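Local coordinates for protein blood group a-and b-cleaving endo-beta-galactosidase (Streptococcus pneumoniae, PDB 2YGL) that probably binds blood-group carbohydrate antigens through tandem family 51 carbohydrate-binding modules of an endo-beta-galactosidase that cleaves A and B antigens, at residues 208-220 / 237-249. Numbering follows the deposited sequence.
Sequences SKTVQKDKPFTPG and VEFNKGLGTVASN
Q212 and K213 run antiparallel to L243 and G244, a short edge pairing in the beta-sandwich of the second CBM51 module (NPCBM/NEW2 family); strand 242-244 in turn pairs with strand 343-352. Backbone bonds come first. Q212 and G244 form a hydrogen-bonded pair, Q212 N to G244 O and G244 N to Q212 O, both 2.8 Å. Two residues further along, past the non-hydrogen-bonded pair K213-L243, D214 N gives a 2.7 Å bond to G242 O.

Past the strand, the D214 carboxylate takes over. With chi1 at -56°, CG lies beside its own backbone N and the group reaches back to segment 237-249: OD1 accepts G242 N on its anti lone pair at 2.9 Å, while OD2 makes a salt bridge to K241 NZ, also 2.9 Å and on the syn side, 22° out of the carboxylate plane. S193 OG gives OD1 a second hydrogen bond, and K241 NZ is shared with D194 in another salt bridge; both carboxylate oxygens are thereby gripped, OD1 twice.

Packing follows where the chain turns into helix 217-221. K215 O passes close over G244, 3.3 Å from its CA; this face of the glycine has no room for a side chain. Beyond it the side chains of F217 and V246 cross at about a right angle. V246 CG2 sits over one ring face, 3.8 Å from the centroid and offset toward the rim, whereas G244 O lies in the ring plane at the edge, 3.7 Å from F217 CD2.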
loop_
_atom_site.group_PDB
_atom_site.type_symbol
_atom_site.label_atom_id
_atom_site.label_comp_id
_atom_site.label_asym_id
_atom_site.label_seq_id
_atom_site.Cartn_x
_atom_site.Cartn_y
_atom_site.Cartn_z
ATOM N N SER A 208 23.094 -16.003 34.399
ATOM C CA SER A 208 24.017 -16.498 33.381
ATOM C C SER A 208 23.257 -16.770 32.081
ATOM O O SER A 208 23.858 -16.868 31.013
ATOM C CB SER A 208 24.736 -17.761 33.854
ATOM O OG SER A 208 23.833 -18.846 33.982
ATOM N N LYS A 209 21.935 -16.891 32.183
ATOM C CA LYS A 209 21.077 -17.036 31.006
ATOM C C LYS A 209 20.886 -15.693 30.306
ATOM O O LYS A 209 20.993 -14.638 30.932
ATOM C CB LYS A 209 19.731 -17.658 31.382
ATOM C CG LYS A 209 19.850 -19.098 31.860
ATOM C CD LYS A 209 18.501 -19.715 32.160
ATOM C CE LYS A 209 18.669 -21.151 32.629
ATOM N NZ LYS A 209 17.368 -21.778 32.990
ATOM N N THR A 210 20.627 -15.738 29.002
ATOM C CA THR A 210 20.455 -14.525 28.205
ATOM C C THR A 210 19.206 -14.596 27.323
ATOM O O THR A 210 18.750 -15.684 26.953
ATOM C CB THR A 210 21.688 -14.242 27.308
ATOM O OG1 THR A 210 21.975 -15.396 26.510
ATOM C CG2 THR A 210 22.917 -13.898 28.145
ATOM N N VAL A 211 18.657 -13.426 27.006
ATOM C CA VAL A 211 17.596 -13.288 26.008
ATOM C C VAL A 211 18.052 -14.004 24.734
ATOM O O VAL A 211 19.206 -13.880 24.324
ATOM C CB VAL A 211 17.255 -11.789 25.758
ATOM C CG1 VAL A 211 16.382 -11.598 24.518
ATOM C CG2 VAL A 211 16.563 -11.191 26.990
ATOM N N GLN A 212 17.154 -14.780 24.141
ATOM C CA GLN A 212 17.515 -15.666 23.041
ATOM C C GLN A 212 17.139 -15.105 21.675
ATOM O O GLN A 212 16.087 -14.481 21.520
ATOM C CB GLN A 212 16.892 -17.051 23.242
ATOM C CG GLN A 212 17.482 -17.838 24.417
ATOM C CD GLN A 212 18.955 -18.181 24.233
ATOM O OE1 GLN A 212 19.821 -17.634 24.916
ATOM N NE2 GLN A 212 19.242 -19.081 23.302
ATOM N N LYS A 213 18.012 -15.337 20.697
ATOM C CA LYS A 213 17.764 -14.931 19.314
ATOM C C LYS A 213 17.269 -16.113 18.483
ATOM O O LYS A 213 17.918 -17.160 18.434
ATOM C CB LYS A 213 19.023 -14.315 18.691
ATOM C CG LYS A 213 19.396 -12.945 19.272
ATOM C CD LYS A 213 20.780 -12.485 18.808
ATOM C CE LYS A 213 21.064 -11.065 19.286
ATOM N NZ LYS A 213 22.391 -10.550 18.839
ATOM N N ASP A 214 16.105 -15.931 17.857
ATOM C CA ASP A 214 15.464 -16.929 16.989
ATOM C C ASP A 214 15.054 -18.220 17.719
ATOM O O ASP A 214 14.805 -19.254 17.087
ATOM C CB ASP A 214 16.335 -17.221 15.753
ATOM C CG ASP A 214 16.670 -15.958 14.963
ATOM O OD1 ASP A 214 15.859 -15.012 14.960
ATOM O OD2 ASP A 214 17.746 -15.908 14.342
ATOM N N LYS A 215 14.970 -18.138 19.048
ATOM C CA LYS A 215 14.615 -19.267 19.912
ATOM C C LYS A 215 13.816 -18.764 21.115
ATOM O O LYS A 215 13.998 -17.619 21.538
ATOM C CB LYS A 215 15.872 -19.973 20.445
ATOM C CG LYS A 215 16.912 -20.359 19.412
ATOM C CD LYS A 215 18.238 -20.652 20.081
ATOM C CE LYS A 215 19.368 -20.649 19.073
ATOM N NZ LYS A 215 20.674 -20.937 19.730
ATOM N N PRO A 216 12.939 -19.619 21.682
ATOM C CA PRO A 216 12.343 -19.275 22.976
ATOM C C PRO A 216 13.405 -19.295 24.075
ATOM O O PRO A 216 14.424 -19.974 23.931
ATOM C CB PRO A 216 11.301 -20.379 23.198
ATOM C CG PRO A 216 11.718 -21.500 22.303
ATOM C CD PRO A 216 12.363 -20.853 21.118
ATOM N N PHE A 217 13.165 -18.551 25.153
ATOM C CA PHE A 217 14.163 -18.340 26.201
ATOM C C PHE A 217 14.708 -19.627 26.840
ATOM O O PHE A 217 15.917 -19.877 26.799
ATOM C CB PHE A 217 13.610 -17.397 27.282
ATOM C CG PHE A 217 14.616 -17.014 28.330
ATOM C CD1 PHE A 217 14.781 -17.792 29.472
ATOM C CD2 PHE A 217 15.398 -15.871 28.177
ATOM C CE1 PHE A 217 15.704 -17.437 30.452
ATOM C CE2 PHE A 217 16.331 -15.507 29.154
ATOM C CZ PHE A 217 16.483 -16.292 30.293
ATOM N N THR A 218 13.824 -20.428 27.434
ATOM C CA THR A 218 14.257 -21.602 28.200
ATOM C C THR A 218 14.929 -22.676 27.333
ATOM O O THR A 218 16.058 -23.062 27.625
ATOM C CB THR A 218 13.129 -22.162 29.113
ATOM O OG1 THR A 218 12.835 -21.197 30.129
ATOM C CG2 THR A 218 13.549 -23.471 29.789
ATOM N N PRO A 219 14.253 -23.149 26.259
ATOM C CA PRO A 219 14.925 -24.123 25.390
ATOM C C PRO A 219 16.239 -23.597 24.798
ATOM O O PRO A 219 17.215 -24.344 24.716
ATOM C CB PRO A 219 13.895 -24.381 24.289
ATOM C CG PRO A 219 12.586 -24.122 24.951
ATOM C CD PRO A 219 12.841 -22.963 25.866
ATOM N N GLY A 220 16.264 -22.323 24.414
ATOM C CA GLY A 220 17.478 -21.694 23.892
ATOM C C GLY A 220 18.633 -21.712 24.881
ATOM O O GLY A 220 19.760 -22.066 24.525
ATOM N N VAL A 237 2.009 -21.941 14.677
ATOM C CA VAL A 237 2.869 -21.496 13.579
ATOM C C VAL A 237 4.282 -21.211 14.092
ATOM O O VAL A 237 4.461 -20.482 15.074
ATOM C CB VAL A 237 2.301 -20.224 12.878
ATOM C CG1 VAL A 237 3.203 -19.784 11.723
ATOM C CG2 VAL A 237 0.884 -20.465 12.369
ATOM N N GLU A 238 5.277 -21.792 13.422
ATOM C CA GLU A 238 6.682 -21.545 13.742
ATOM C C GLU A 238 7.210 -20.298 13.044
ATOM O O GLU A 238 6.814 -19.992 11.918
ATOM C CB GLU A 238 7.550 -22.739 13.352
ATOM C CG GLU A 238 7.405 -23.943 14.260
ATOM C CD GLU A 238 8.419 -25.022 13.949
ATOM O OE1 GLU A 238 8.502 -25.442 12.774
ATOM O OE2 GLU A 238 9.130 -25.454 14.880
ATOM N N PHE A 239 8.112 -19.591 13.719
ATOM C CA PHE A 239 8.769 -18.422 13.149
ATOM C C PHE A 239 10.259 -18.684 12.965
ATOM O O PHE A 239 10.925 -19.188 13.869
ATOM C CB PHE A 239 8.544 -17.188 14.031
ATOM C CG PHE A 239 7.176 -16.584 13.890
ATOM C CD1 PHE A 239 6.100 -17.076 14.622
ATOM C CD2 PHE A 239 6.961 -15.523 13.018
ATOM C CE1 PHE A 239 4.828 -16.520 14.488
ATOM C CE2 PHE A 239 5.699 -14.959 12.878
ATOM C CZ PHE A 239 4.629 -15.458 13.614
ATOM N N ASN A 240 10.768 -18.353 11.780
ATOM C CA ASN A 240 12.190 -18.486 11.476
ATOM C C ASN A 240 13.039 -17.537 12.312
ATOM O O ASN A 240 14.144 -17.881 12.727
ATOM C CB ASN A 240 12.457 -18.224 9.988
ATOM C CG ASN A 240 11.830 -19.270 9.074
ATOM O OD1 ASN A 240 11.685 -20.440 9.441
ATOM N ND2 ASN A 240 11.471 -18.851 7.864
ATOM N N LYS A 241 12.514 -16.337 12.548
ATOM C CA LYS A 241 13.257 -15.291 13.245
ATOM C C LYS A 241 12.452 -14.715 14.404
ATOM O O LYS A 241 11.221 -14.736 14.385
ATOM C CB LYS A 241 13.640 -14.161 12.275
ATOM C CG LYS A 241 14.399 -14.592 11.016
ATOM C CD LYS A 241 15.841 -14.995 11.312
ATOM C CE LYS A 241 16.732 -13.792 11.569
ATOM N NZ LYS A 241 18.083 -14.233 11.990
ATOM N N GLY A 242 13.157 -14.190 15.404
ATOM C CA GLY A 242 12.510 -13.516 16.524
ATOM C C GLY A 242 13.330 -13.455 17.797
ATOM O O GLY A 242 14.514 -13.778 17.799
ATOM N N LEU A 243 12.685 -13.037 18.882
ATOM C CA LEU A 243 13.347 -12.869 20.177
ATOM C C LEU A 243 12.601 -13.637 21.265
ATOM O O LEU A 243 11.370 -13.647 21.291
ATOM C CB LEU A 243 13.431 -11.383 20.552
ATOM C CG LEU A 243 14.250 -10.455 19.647
ATOM C CD1 LEU A 243 13.938 -8.987 19.936
ATOM C CD2 LEU A 243 15.745 -10.728 19.774
ATOM N N GLY A 244 13.357 -14.271 22.158
ATOM C CA GLY A 244 12.785 -15.047 23.255
ATOM C C GLY A 244 13.246 -14.522 24.599
ATOM O O GLY A 244 14.448 -14.460 24.872
ATOM N N THR A 245 12.285 -14.138 25.434
ATOM C CA THR A 245 12.582 -13.564 26.746
ATOM C C THR A 245 11.663 -14.111 27.840
ATOM O O THR A 245 10.736 -14.876 27.560
ATOM C CB THR A 245 12.521 -12.008 26.710
ATOM O OG1 THR A 245 13.088 -11.477 27.911
ATOM C CG2 THR A 245 11.087 -11.502 26.556
ATOM N N VAL A 246 11.952 -13.735 29.084
ATOM C CA VAL A 246 11.063 -14.000 30.209
ATOM C C VAL A 246 10.592 -12.663 30.775
ATOM O O VAL A 246 11.408 -11.813 31.136
ATOM C CB VAL A 246 11.746 -14.853 31.309
ATOM C CG1 VAL A 246 10.852 -14.969 32.549
ATOM C CG2 VAL A 246 12.085 -16.241 30.770
ATOM N N ALA A 247 9.275 -12.483 30.827
ATOM C CA ALA A 247 8.674 -11.247 31.324
ATOM C C ALA A 247 9.016 -10.992 32.789
ATOM O O ALA A 247 9.221 -11.929 33.563
ATOM C CB ALA A 247 7.171 -11.272 31.122
ATOM N N SER A 248 9.089 -9.717 33.161
ATOM C CA SER A 248 9.407 -9.336 34.533
ATOM C C SER A 248 8.564 -8.138 34.981
ATOM O O SER A 248 7.362 -8.101 34.724
ATOM C CB SER A 248 10.908 -9.070 34.683
ATOM O OG SER A 248 11.295 -9.149 36.043
ATOM N N ASN A 249 9.192 -7.157 35.627
ATOM C CA ASN A 249 8.451 -6.050 36.247
ATOM C C ASN A 249 8.854 -4.611 35.853
ATOM O O ASN A 249 8.825 -3.718 36.701
ATOM C CB ASN A 249 8.500 -6.203 37.773
ATOM C CG ASN A 249 9.923 -6.218 38.313
ATOM O OD1 ASN A 249 10.894 -6.198 37.550
ATOM N ND2 ASN A 249 10.053 -6.261 39.636
HETATM O O HOH W 1 12.576 -18.599 15.816
HETATM O O HOH W 2 10.771 -17.044 25.553
#